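Local atomic coordinates of single-strand DNA-binding protein (Agrobacterium tumefaciens, PDB entry 3BTP), a protein that binds single-stranded DNA regardless of sequence and mediates the nuclear uptake of the transferred T-DNA strand during plant transformation. Residues A[346-354]-A[366-374]; A[395-403]-A[412-423]. All coordinates share one frame; numbering follows the deposited sequence.

Contact 1: A[346-354]-A[366-374]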
loop_
_atom_site.group_PDB
_atom_site.type_symbol
_atom_site.label_atom_id
_atom_site.label_comp_id
_atom_site.label_asym_id
_atom_site.label_seq_id
_atom_site.Cartn_x
_atom_site.Cartn_y
_atom_site.Cartn_z
ATOM N N PHE A 346 6.810 -14.044 -6.241
ATOM C CA PHE A 346 7.778 -12.955 -6.196
ATOM C C PHE A 346 7.416 -11.841 -7.222
ATOM O O PHE A 346 6.842 -12.123 -8.256
ATOM C CB PHE A 346 9.204 -13.431 -6.389
ATOM C CG PHE A 346 9.763 -14.284 -5.230
ATOM C CD1 PHE A 346 10.349 -15.527 -5.487
ATOM C CD2 PHE A 346 9.712 -13.835 -3.899
ATOM C CE1 PHE A 346 10.885 -16.279 -4.454
ATOM C CE2 PHE A 346 10.237 -14.617 -2.842
ATOM C CZ PHE A 346 10.829 -15.808 -3.124
ATOM N N PRO A 347 7.723 -10.558 -6.938
ATOM C CA PRO A 347 7.579 -9.593 -8.096
ATOM C C PRO A 347 8.411 -9.991 -9.364
ATOM O O PRO A 347 9.519 -10.526 -9.220
ATOM C CB PRO A 347 8.063 -8.215 -7.532
ATOM C CG PRO A 347 8.145 -8.395 -6.056
ATOM C CD PRO A 347 8.143 -9.905 -5.694
ATOM N N ALA A 348 7.858 -9.709 -10.560
ATOM C CA ALA A 348 8.456 -10.026 -11.845
ATOM C C ALA A 348 9.809 -9.350 -12.119
ATOM O O ALA A 348 10.723 -9.946 -12.728
ATOM C CB ALA A 348 7.461 -9.733 -12.958
ATOM N N ALA A 349 9.923 -8.104 -11.650
ATOM C CA ALA A 349 11.114 -7.326 -11.773
ATOM C C ALA A 349 11.152 -6.408 -10.546
ATOM O O ALA A 349 10.098 -6.003 -10.080
ATOM C CB ALA A 349 11.081 -6.528 -13.066
ATOM N N THR A 350 12.351 -6.022 -10.112
ATOM C CA THR A 350 12.574 -5.256 -8.925
ATOM C C THR A 350 13.670 -4.183 -9.258
ATOM O O THR A 350 14.524 -4.422 -10.134
ATOM C CB THR A 350 12.976 -6.345 -7.840
ATOM O OG1 THR A 350 11.879 -6.611 -6.886
ATOM C CG2 THR A 350 14.249 -6.156 -7.229
ATOM N N VAL A 351 13.656 -3.017 -8.566
ATOM C CA VAL A 351 14.745 -2.048 -8.697
ATOM C C VAL A 351 15.294 -1.727 -7.309
ATOM O O VAL A 351 14.483 -1.508 -6.370
ATOM C CB VAL A 351 14.326 -0.733 -9.481
ATOM C CG1 VAL A 351 13.251 0.108 -8.725
ATOM C CG2 VAL A 351 15.545 0.132 -9.758
ATOM N N ASN A 352 16.641 -1.709 -7.193
ATOM C CA ASN A 352 17.294 -1.324 -6.004
ATOM C C ASN A 352 17.343 0.218 -5.819
ATOM O O ASN A 352 17.951 0.919 -6.624
ATOM C CB ASN A 352 18.742 -1.880 -5.970
ATOM C CG ASN A 352 19.366 -1.809 -4.557
ATOM O OD1 ASN A 352 18.696 -1.529 -3.561
ATOM N ND2 ASN A 352 20.615 -2.091 -4.477
ATOM N N MET A 353 16.675 0.692 -4.784
ATOM C CA MET A 353 16.453 2.097 -4.490
ATOM C C MET A 353 17.283 2.454 -3.276
ATOM O O MET A 353 17.372 3.612 -2.915
ATOM C CB MET A 353 14.973 2.384 -4.219
ATOM C CG MET A 353 14.102 2.148 -5.430
ATOM S SD MET A 353 12.390 2.733 -5.706
ATOM C CE MET A 353 12.462 4.479 -5.211
ATOM N N GLY A 354 17.884 1.427 -2.667
ATOM C CA GLY A 354 18.820 1.556 -1.580
ATOM C C GLY A 354 20.201 1.602 -2.204
ATOM O O GLY A 354 20.371 2.101 -3.301
ATOM N N ASP A 366 20.504 -2.391 0.774
ATOM C CA ASP A 366 19.702 -2.682 -0.400
ATOM C C ASP A 366 18.217 -2.651 -0.094
ATOM O O ASP A 366 17.807 -3.006 1.007
ATOM C CB ASP A 366 20.130 -3.985 -1.070
ATOM C CG ASP A 366 21.500 -3.893 -1.682
ATOM O OD1 ASP A 366 21.954 -2.758 -1.939
ATOM O OD2 ASP A 366 22.177 -4.924 -1.890
ATOM N N ARG A 367 17.416 -2.176 -1.062
ATOM C CA ARG A 367 15.973 -2.138 -0.898
ATOM C C ARG A 367 15.408 -2.193 -2.280
ATOM O O ARG A 367 15.511 -1.209 -3.005
ATOM C CB ARG A 367 15.499 -0.868 -0.138
ATOM C CG ARG A 367 13.978 -0.844 0.008
ATOM C CD ARG A 367 13.468 0.022 1.125
ATOM N NE ARG A 367 11.990 -0.148 1.273
ATOM C CZ ARG A 367 11.177 0.618 2.022
ATOM N NH1 ARG A 367 11.661 1.607 2.765
ATOM N NH2 ARG A 367 9.875 0.329 2.123
ATOM N N HIS A 368 14.833 -3.347 -2.648
ATOM C CA HIS A 368 14.424 -3.624 -4.018
ATOM C C HIS A 368 12.905 -3.449 -4.152
ATOM O O HIS A 368 12.146 -4.122 -3.475
ATOM C CB HIS A 368 14.796 -5.107 -4.271
ATOM C CG HIS A 368 16.271 -5.361 -4.281
ATOM N ND1 HIS A 368 16.966 -5.818 -3.180
ATOM C CD2 HIS A 368 17.188 -5.196 -5.258
ATOM C CE1 HIS A 368 18.240 -5.940 -3.480
ATOM N NE2 HIS A 368 18.401 -5.586 -4.741
ATOM N N VAL A 369 12.440 -2.582 -5.017
ATOM C CA VAL A 369 11.066 -2.265 -5.010
ATOM C C VAL A 369 10.575 -2.821 -6.312
ATOM O O VAL A 369 11.218 -2.660 -7.381
ATOM C CB VAL A 369 10.799 -0.708 -4.844
ATOM C CG1 VAL A 369 9.367 -0.350 -5.150
ATOM C CG2 VAL A 369 11.179 -0.211 -3.385
ATOM N N SER A 370 9.443 -3.489 -6.236
ATOM C CA SER A 370 8.751 -3.987 -7.418
ATOM C C SER A 370 8.616 -2.908 -8.504
ATOM O O SER A 370 8.129 -1.817 -8.243
ATOM C CB SER A 370 7.370 -4.419 -6.981
ATOM O OG SER A 370 6.621 -4.794 -8.099
ATOM N N VAL A 371 9.002 -3.231 -9.720
ATOM C CA VAL A 371 8.858 -2.323 -10.847
ATOM C C VAL A 371 7.410 -1.988 -11.270
ATOM O O VAL A 371 7.097 -0.854 -11.575
ATOM C CB VAL A 371 9.700 -2.897 -12.088
ATOM C CG1 VAL A 371 9.374 -2.209 -13.396
ATOM C CG2 VAL A 371 11.272 -2.886 -11.780
ATOM N N ASP A 372 6.579 -3.012 -11.385
ATOM C CA ASP A 372 5.163 -2.900 -11.544
ATOM C C ASP A 372 4.463 -1.928 -10.558
ATOM O O ASP A 372 3.718 -1.027 -10.974
ATOM C CB ASP A 372 4.582 -4.293 -11.356
ATOM C CG ASP A 372 3.062 -4.291 -11.374
ATOM O OD1 ASP A 372 2.512 -4.038 -12.464
ATOM O OD2 ASP A 372 2.427 -4.504 -10.281
ATOM N N TYR A 373 4.663 -2.136 -9.264
ATOM C CA TYR A 373 4.257 -1.167 -8.244
ATOM C C TYR A 373 4.659 0.286 -8.611
ATOM O O TYR A 373 3.843 1.209 -8.644
ATOM C CB TYR A 373 4.837 -1.584 -6.853
ATOM C CG TYR A 373 4.376 -0.714 -5.726
ATOM C CD1 TYR A 373 3.140 -0.945 -5.072
ATOM C CD2 TYR A 373 5.119 0.361 -5.337
ATOM C CE1 TYR A 373 2.686 -0.120 -4.016
ATOM C CE2 TYR A 373 4.673 1.223 -4.318
ATOM C CZ TYR A 373 3.468 0.987 -3.677
ATOM O OH TYR A 373 3.135 1.861 -2.662
ATOM N N LEU A 374 5.939 0.481 -8.846
ATOM C CA LEU A 374 6.433 1.768 -9.193
ATOM C C LEU A 374 5.801 2.384 -10.448
ATOM O O LEU A 374 5.342 3.534 -10.408
ATOM C CB LEU A 374 7.949 1.707 -9.277
ATOM C CG LEU A 374 8.801 2.959 -9.216
ATOM C CD1 LEU A 374 8.683 3.752 -7.867
ATOM C CD2 LEU A 374 10.268 2.540 -9.528
HETATM O O HOH W 1 7.421 -6.086 -10.931
#
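N352 reaches across to 366-368 with its whole side chain. Its CB lies against the imidazole of H368. CG sits anti to the backbone N (chi1 -165°), which carries the amide past that ring; the two planes are 25° apart and stacked. OD1 hangs over the ring centre and accepts two backbone hydrogen bonds. R367 N gives the straighter one, 2.9 Å to N352 OD1. G354 N gives the other from the opposite face of the amide, 3.2 Å to N352 OD1, and this second bond makes an Asx turn. ND2 donates to D366 OD1 at 2.9 Å. That carboxylate stands nearly perpendicular to the amide (89°), and its oxygen is met from above its plane. Each polar atom at the tip is therefore bonded, and the amide rotation is fixed. The second oxygen of D366 forms a salt bridge with R355.

V351 and V369 form a hydrogen-bonded antiparallel pair, each N-H donating to the other's C=O. V351 N lies 2.7 Å from V369 O, and the return bond from V369 N to V351 O has the same length. M353 N extends the ladder to R367 O at one end. At the other, V371 N reaches A349 O at 3.0 Å, in the first turn of the helix that follows S370 at the N-cap. A water also donates to A349 O and accepts from D372 N.

On the face that carries V351 and V369, V351 CG1 meets L374 CD2 at 3.9 Å. M353 SD rests on V369 CB. W383 of helix 382-388 packs against V351, M353 and L374. This is an antiparallel strand pair in a closed eight-stranded barrel, with a helix leaving directly from the second strand.

Contact 2: A[395-403]-A[412-423]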
loop_
_atom_site.group_PDB
_atom_site.type_symbol
_atom_site.label_atom_id
_atom_site.label_comp_id
_atom_site.label_asym_id
_atom_site.label_seq_id
_atom_site.Cartn_x
_atom_site.Cartn_y
_atom_site.Cartn_z
ATOM N N ARG A 395 20.591 -1.658 -11.540
ATOM C CA ARG A 395 19.914 -1.813 -10.277
ATOM C C ARG A 395 18.658 -2.744 -10.428
ATOM O O ARG A 395 17.946 -2.998 -9.492
ATOM C CB ARG A 395 19.576 -0.402 -9.784
ATOM C CG ARG A 395 20.753 0.311 -9.178
ATOM C CD ARG A 395 20.394 1.722 -8.742
ATOM N NE ARG A 395 21.497 2.266 -7.915
ATOM C CZ ARG A 395 21.557 2.316 -6.581
ATOM N NH1 ARG A 395 20.548 1.872 -5.806
ATOM N NH2 ARG A 395 22.631 2.861 -6.008
ATOM N N VAL A 396 18.449 -3.280 -11.613
ATOM C CA VAL A 396 17.257 -4.061 -11.933
ATOM C C VAL A 396 17.580 -5.553 -11.892
ATOM O O VAL A 396 18.660 -5.941 -12.357
ATOM C CB VAL A 396 16.695 -3.664 -13.341
ATOM C CG1 VAL A 396 15.639 -4.636 -13.829
ATOM C CG2 VAL A 396 16.137 -2.205 -13.289
ATOM N N GLN A 397 16.635 -6.325 -11.312
ATOM C CA GLN A 397 16.642 -7.812 -11.140
ATOM C C GLN A 397 15.367 -8.266 -11.762
ATOM O O GLN A 397 14.386 -7.600 -11.591
ATOM C CB GLN A 397 16.492 -8.248 -9.671
ATOM C CG GLN A 397 17.786 -8.224 -8.929
ATOM C CD GLN A 397 17.679 -8.786 -7.496
ATOM O OE1 GLN A 397 16.816 -8.410 -6.669
ATOM N NE2 GLN A 397 18.525 -9.714 -7.226
ATOM N N VAL A 398 15.387 -9.395 -12.463
ATOM C CA VAL A 398 14.207 -9.934 -13.132
ATOM C C VAL A 398 14.073 -11.414 -12.720
ATOM O O VAL A 398 15.080 -12.119 -12.516
ATOM C CB VAL A 398 14.271 -9.727 -14.704
ATOM C CG1 VAL A 398 14.098 -8.206 -15.059
ATOM C CG2 VAL A 398 15.602 -10.230 -15.218
ATOM N N LEU A 399 12.817 -11.842 -12.542
ATOM C CA LEU A 399 12.499 -13.208 -12.127
ATOM C C LEU A 399 12.630 -14.285 -13.286
ATOM O O LEU A 399 12.076 -14.096 -14.338
ATOM C CB LEU A 399 11.098 -13.258 -11.569
ATOM C CG LEU A 399 10.810 -14.432 -10.655
ATOM C CD1 LEU A 399 11.751 -14.482 -9.411
ATOM C CD2 LEU A 399 9.267 -14.414 -10.320
ATOM N N ALA A 400 13.394 -15.371 -13.051
ATOM C CA ALA A 400 13.448 -16.550 -13.921
ATOM C C ALA A 400 12.067 -17.125 -14.188
ATOM O O ALA A 400 11.138 -16.948 -13.410
ATOM C CB ALA A 400 14.310 -17.636 -13.272
ATOM N N ARG A 401 11.961 -17.901 -15.247
ATOM C CA ARG A 401 10.700 -18.562 -15.621
ATOM C C ARG A 401 10.166 -19.472 -14.525
ATOM O O ARG A 401 8.953 -19.546 -14.321
ATOM C CB ARG A 401 10.932 -19.387 -16.868
ATOM C CG ARG A 401 9.675 -19.991 -17.532
ATOM C CD ARG A 401 10.142 -21.064 -18.530
ATOM N NE ARG A 401 10.695 -20.417 -19.713
ATOM C CZ ARG A 401 10.054 -20.238 -20.863
ATOM N NH1 ARG A 401 8.817 -20.651 -21.036
ATOM N NH2 ARG A 401 10.650 -19.587 -21.845
ATOM N N ASP A 402 11.069 -20.180 -13.850
ATOM C CA ASP A 402 10.678 -21.037 -12.731
ATOM C C ASP A 402 10.203 -20.361 -11.431
ATOM O O ASP A 402 9.743 -21.068 -10.552
ATOM C CB ASP A 402 11.745 -22.078 -12.431
ATOM C CG ASP A 402 12.977 -21.537 -11.686
ATOM O OD1 ASP A 402 13.117 -20.346 -11.160
ATOM O OD2 ASP A 402 13.870 -22.431 -11.592
ATOM N N GLY A 403 10.322 -19.025 -11.313
ATOM C CA GLY A 403 9.774 -18.271 -10.178
ATOM C C GLY A 403 10.663 -18.214 -8.976
ATOM O O GLY A 403 10.259 -17.726 -7.920
ATOM N N LEU A 412 19.167 -12.873 -18.122
ATOM C CA LEU A 412 17.901 -13.524 -18.442
ATOM C C LEU A 412 17.677 -13.473 -19.935
ATOM O O LEU A 412 17.238 -14.443 -20.549
ATOM C CB LEU A 412 16.687 -12.856 -17.696
ATOM C CG LEU A 412 15.336 -13.525 -18.054
ATOM C CD1 LEU A 412 15.305 -14.980 -17.651
ATOM C CD2 LEU A 412 14.102 -12.803 -17.455
ATOM N N GLU A 413 17.916 -12.317 -20.532
ATOM C CA GLU A 413 17.891 -12.252 -21.983
ATOM C C GLU A 413 18.724 -13.378 -22.639
ATOM O O GLU A 413 18.247 -14.067 -23.561
ATOM C CB GLU A 413 18.414 -10.906 -22.462
ATOM C CG GLU A 413 17.764 -10.556 -23.764
ATOM C CD GLU A 413 18.659 -9.786 -24.694
ATOM O OE1 GLU A 413 19.664 -9.141 -24.275
ATOM O OE2 GLU A 413 18.349 -9.828 -25.889
ATOM N N TYR A 414 19.966 -13.537 -22.144
ATOM C CA TYR A 414 20.855 -14.557 -22.598
ATOM C C TYR A 414 20.291 -15.935 -22.310
ATOM O O TYR A 414 20.156 -16.731 -23.213
ATOM C CB TYR A 414 22.220 -14.422 -21.952
ATOM C CG TYR A 414 23.218 -15.405 -22.482
ATOM C CD1 TYR A 414 23.783 -15.237 -23.761
ATOM C CD2 TYR A 414 23.624 -16.514 -21.718
ATOM C CE1 TYR A 414 24.703 -16.160 -24.267
ATOM C CE2 TYR A 414 24.550 -17.471 -22.229
ATOM C CZ TYR A 414 25.074 -17.261 -23.485
ATOM O OH TYR A 414 25.987 -18.161 -24.008
ATOM N N SER A 415 19.988 -16.234 -21.056
ATOM C CA SER A 415 19.721 -17.609 -20.704
ATOM C C SER A 415 18.303 -18.111 -21.101
ATOM O O SER A 415 18.111 -19.330 -21.190
ATOM C CB SER A 415 20.027 -17.881 -19.198
ATOM O OG SER A 415 18.981 -17.369 -18.319
ATOM N N ASP A 416 17.339 -17.203 -21.307
ATOM C CA ASP A 416 15.946 -17.551 -21.640
ATOM C C ASP A 416 15.246 -16.405 -22.386
ATOM O O ASP A 416 14.380 -15.712 -21.808
ATOM C CB ASP A 416 15.187 -17.916 -20.358
ATOM C CG ASP A 416 13.802 -18.504 -20.605
ATOM O OD1 ASP A 416 13.216 -18.345 -21.727
ATOM O OD2 ASP A 416 13.266 -19.085 -19.605
ATOM N N PRO A 417 15.640 -16.188 -23.682
ATOM C CA PRO A 417 15.232 -14.969 -24.434
ATOM C C PRO A 417 13.740 -14.815 -24.518
ATOM O O PRO A 417 13.229 -13.673 -24.355
ATOM C CB PRO A 417 15.849 -15.154 -25.849
ATOM C CG PRO A 417 16.286 -16.602 -25.918
ATOM C CD PRO A 417 16.528 -17.059 -24.486
ATOM N N GLU A 418 13.028 -15.939 -24.676
ATOM C CA GLU A 418 11.538 -15.903 -24.735
ATOM C C GLU A 418 10.855 -15.416 -23.462
ATOM O O GLU A 418 9.932 -14.619 -23.507
ATOM C CB GLU A 418 10.953 -17.267 -25.100
ATOM C CG GLU A 418 11.130 -17.627 -26.590
ATOM C CD GLU A 418 10.550 -16.550 -27.521
ATOM O OE1 GLU A 418 9.347 -16.189 -27.319
ATOM O OE2 GLU A 418 11.298 -16.040 -28.417
ATOM N N HIS A 419 11.251 -15.954 -22.319
ATOM C CA HIS A 419 10.695 -15.458 -21.071
ATOM C C HIS A 419 11.116 -13.972 -20.870
ATOM O O HIS A 419 10.335 -13.161 -20.402
ATOM C CB HIS A 419 11.179 -16.318 -19.901
ATOM C CG HIS A 419 10.672 -15.856 -18.588
ATOM N ND1 HIS A 419 9.324 -15.857 -18.267
ATOM C CD2 HIS A 419 11.321 -15.353 -17.516
ATOM C CE1 HIS A 419 9.169 -15.392 -17.045
ATOM N NE2 HIS A 419 10.369 -15.104 -16.563
ATOM N N PHE A 420 12.371 -13.644 -21.170
ATOM C CA PHE A 420 12.830 -12.241 -21.073
ATOM C C PHE A 420 11.901 -11.234 -21.756
ATOM O O PHE A 420 11.578 -10.208 -21.155
ATOM C CB PHE A 420 14.241 -12.084 -21.659
ATOM C CG PHE A 420 14.771 -10.653 -21.659
ATOM C CD1 PHE A 420 15.198 -10.046 -20.471
ATOM C CD2 PHE A 420 14.888 -9.929 -22.869
ATOM C CE1 PHE A 420 15.718 -8.696 -20.473
ATOM C CE2 PHE A 420 15.383 -8.629 -22.888
ATOM C CZ PHE A 420 15.828 -8.000 -21.695
ATOM N N THR A 421 11.498 -11.543 -23.008
ATOM C CA THR A 421 10.687 -10.653 -23.824
ATOM C C THR A 421 9.283 -10.544 -23.278
ATOM O O THR A 421 8.742 -9.457 -23.236
ATOM C CB THR A 421 10.667 -11.032 -25.391
ATOM O OG1 THR A 421 12.012 -11.126 -25.885
ATOM C CG2 THR A 421 9.924 -9.893 -26.237
ATOM N N GLN A 422 8.711 -11.668 -22.846
ATOM C CA GLN A 422 7.408 -11.646 -22.174
ATOM C C GLN A 422 7.364 -10.877 -20.797
ATOM O O GLN A 422 6.434 -10.088 -20.507
ATOM C CB GLN A 422 6.975 -13.094 -21.973
ATOM C CG GLN A 422 6.385 -13.722 -23.231
ATOM C CD GLN A 422 6.620 -15.219 -23.249
ATOM O OE1 GLN A 422 6.479 -15.887 -22.219
ATOM N NE2 GLN A 422 7.030 -15.751 -24.408
ATOM N N LEU A 423 8.391 -11.107 -19.971
ATOM C CA LEU A 423 8.498 -10.472 -18.669
ATOM C C LEU A 423 8.635 -8.964 -18.860
ATOM O O LEU A 423 8.018 -8.172 -18.159
ATOM C CB LEU A 423 9.725 -10.971 -17.938
ATOM C CG LEU A 423 9.822 -10.462 -16.530
ATOM C CD1 LEU A 423 10.282 -11.650 -15.638
ATOM C CD2 LEU A 423 10.791 -9.214 -16.464
HETATM O O HOH W 2 14.285 -18.566 -17.152
#
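R401 and D416 form a bidentate salt bridge where a strand of the eight-stranded antiparallel barrel gives way to a type I beta turn, A400 to G403, beside a helix N-terminus. The grip is side-on. NE of R401 holds D416 OD2 and NH2 holds D416 OD1, each at 2.9 Å. Both oxygens use their syn lone pairs. The guanidinium and carboxylate planes are only 4° apart. The bend of the arginine chain at chi3 (-75°) turns NE and NH2 to the acid.

Next to this pair, the H419 ring turns one face to the backbone of R401. The CA of R401 sits over that face, 3.7 Å from the ring centroid, in a CH-pi contact. At the ring edge, NE2 donates in the ring plane to L399 O at 3.0 Å. The last carbonyl of the strand is thus tied to the helix.

Apolar contacts continue inward. V398 points at the helices and meets two leucines, one with each methyl. Its CG2 meets L412 CD2, and its CG1 meets L423 CD2, both at 3.7 Å. L423 CD1 also approaches the carbonyl oxygen of L399. M407 of the adjoining strand 405-407 touches L412, and A349 of strand 349-352 touches V398.

The acid is itself positioned by the helix. D416 is the N-cap of helix 417-427 and comes directly after helix 409-415. OD1 therefore carries two bonds, one from the arginine and one from the backbone of H419. The positive guanidinium and the helix N-terminus probably both stabilise its negative charge. A water ties the turn to the cap on the other oxygen, accepting from R401 N and donating to D416 OD2 at 2.7 Å.

How the contacts relate
Contact 1 and contact 2 follow one another along the chain, and both draw on the same barrel, contact 2 through its strand alone. Their centres are about 15 Å apart. Strands 349-352 and 396-399 are neighbours, so the first strand of contact 1 pairs on its other edge with the strand that carries contact 2. A348 O lies 2.8 Å from L399 N, a probable hydrogen bond. R395 NH1 probably bonds to G354 O, just after strand 349-352. L423 CD1, from the helix of contact 2, packs 3.4 Å from A348 O. Contact 1 is buried, while contact 2 reaches the surface at its salt bridge. R367 NH2 of contact 1 forms a salt bridge with an acidic side chain of another protein's chain.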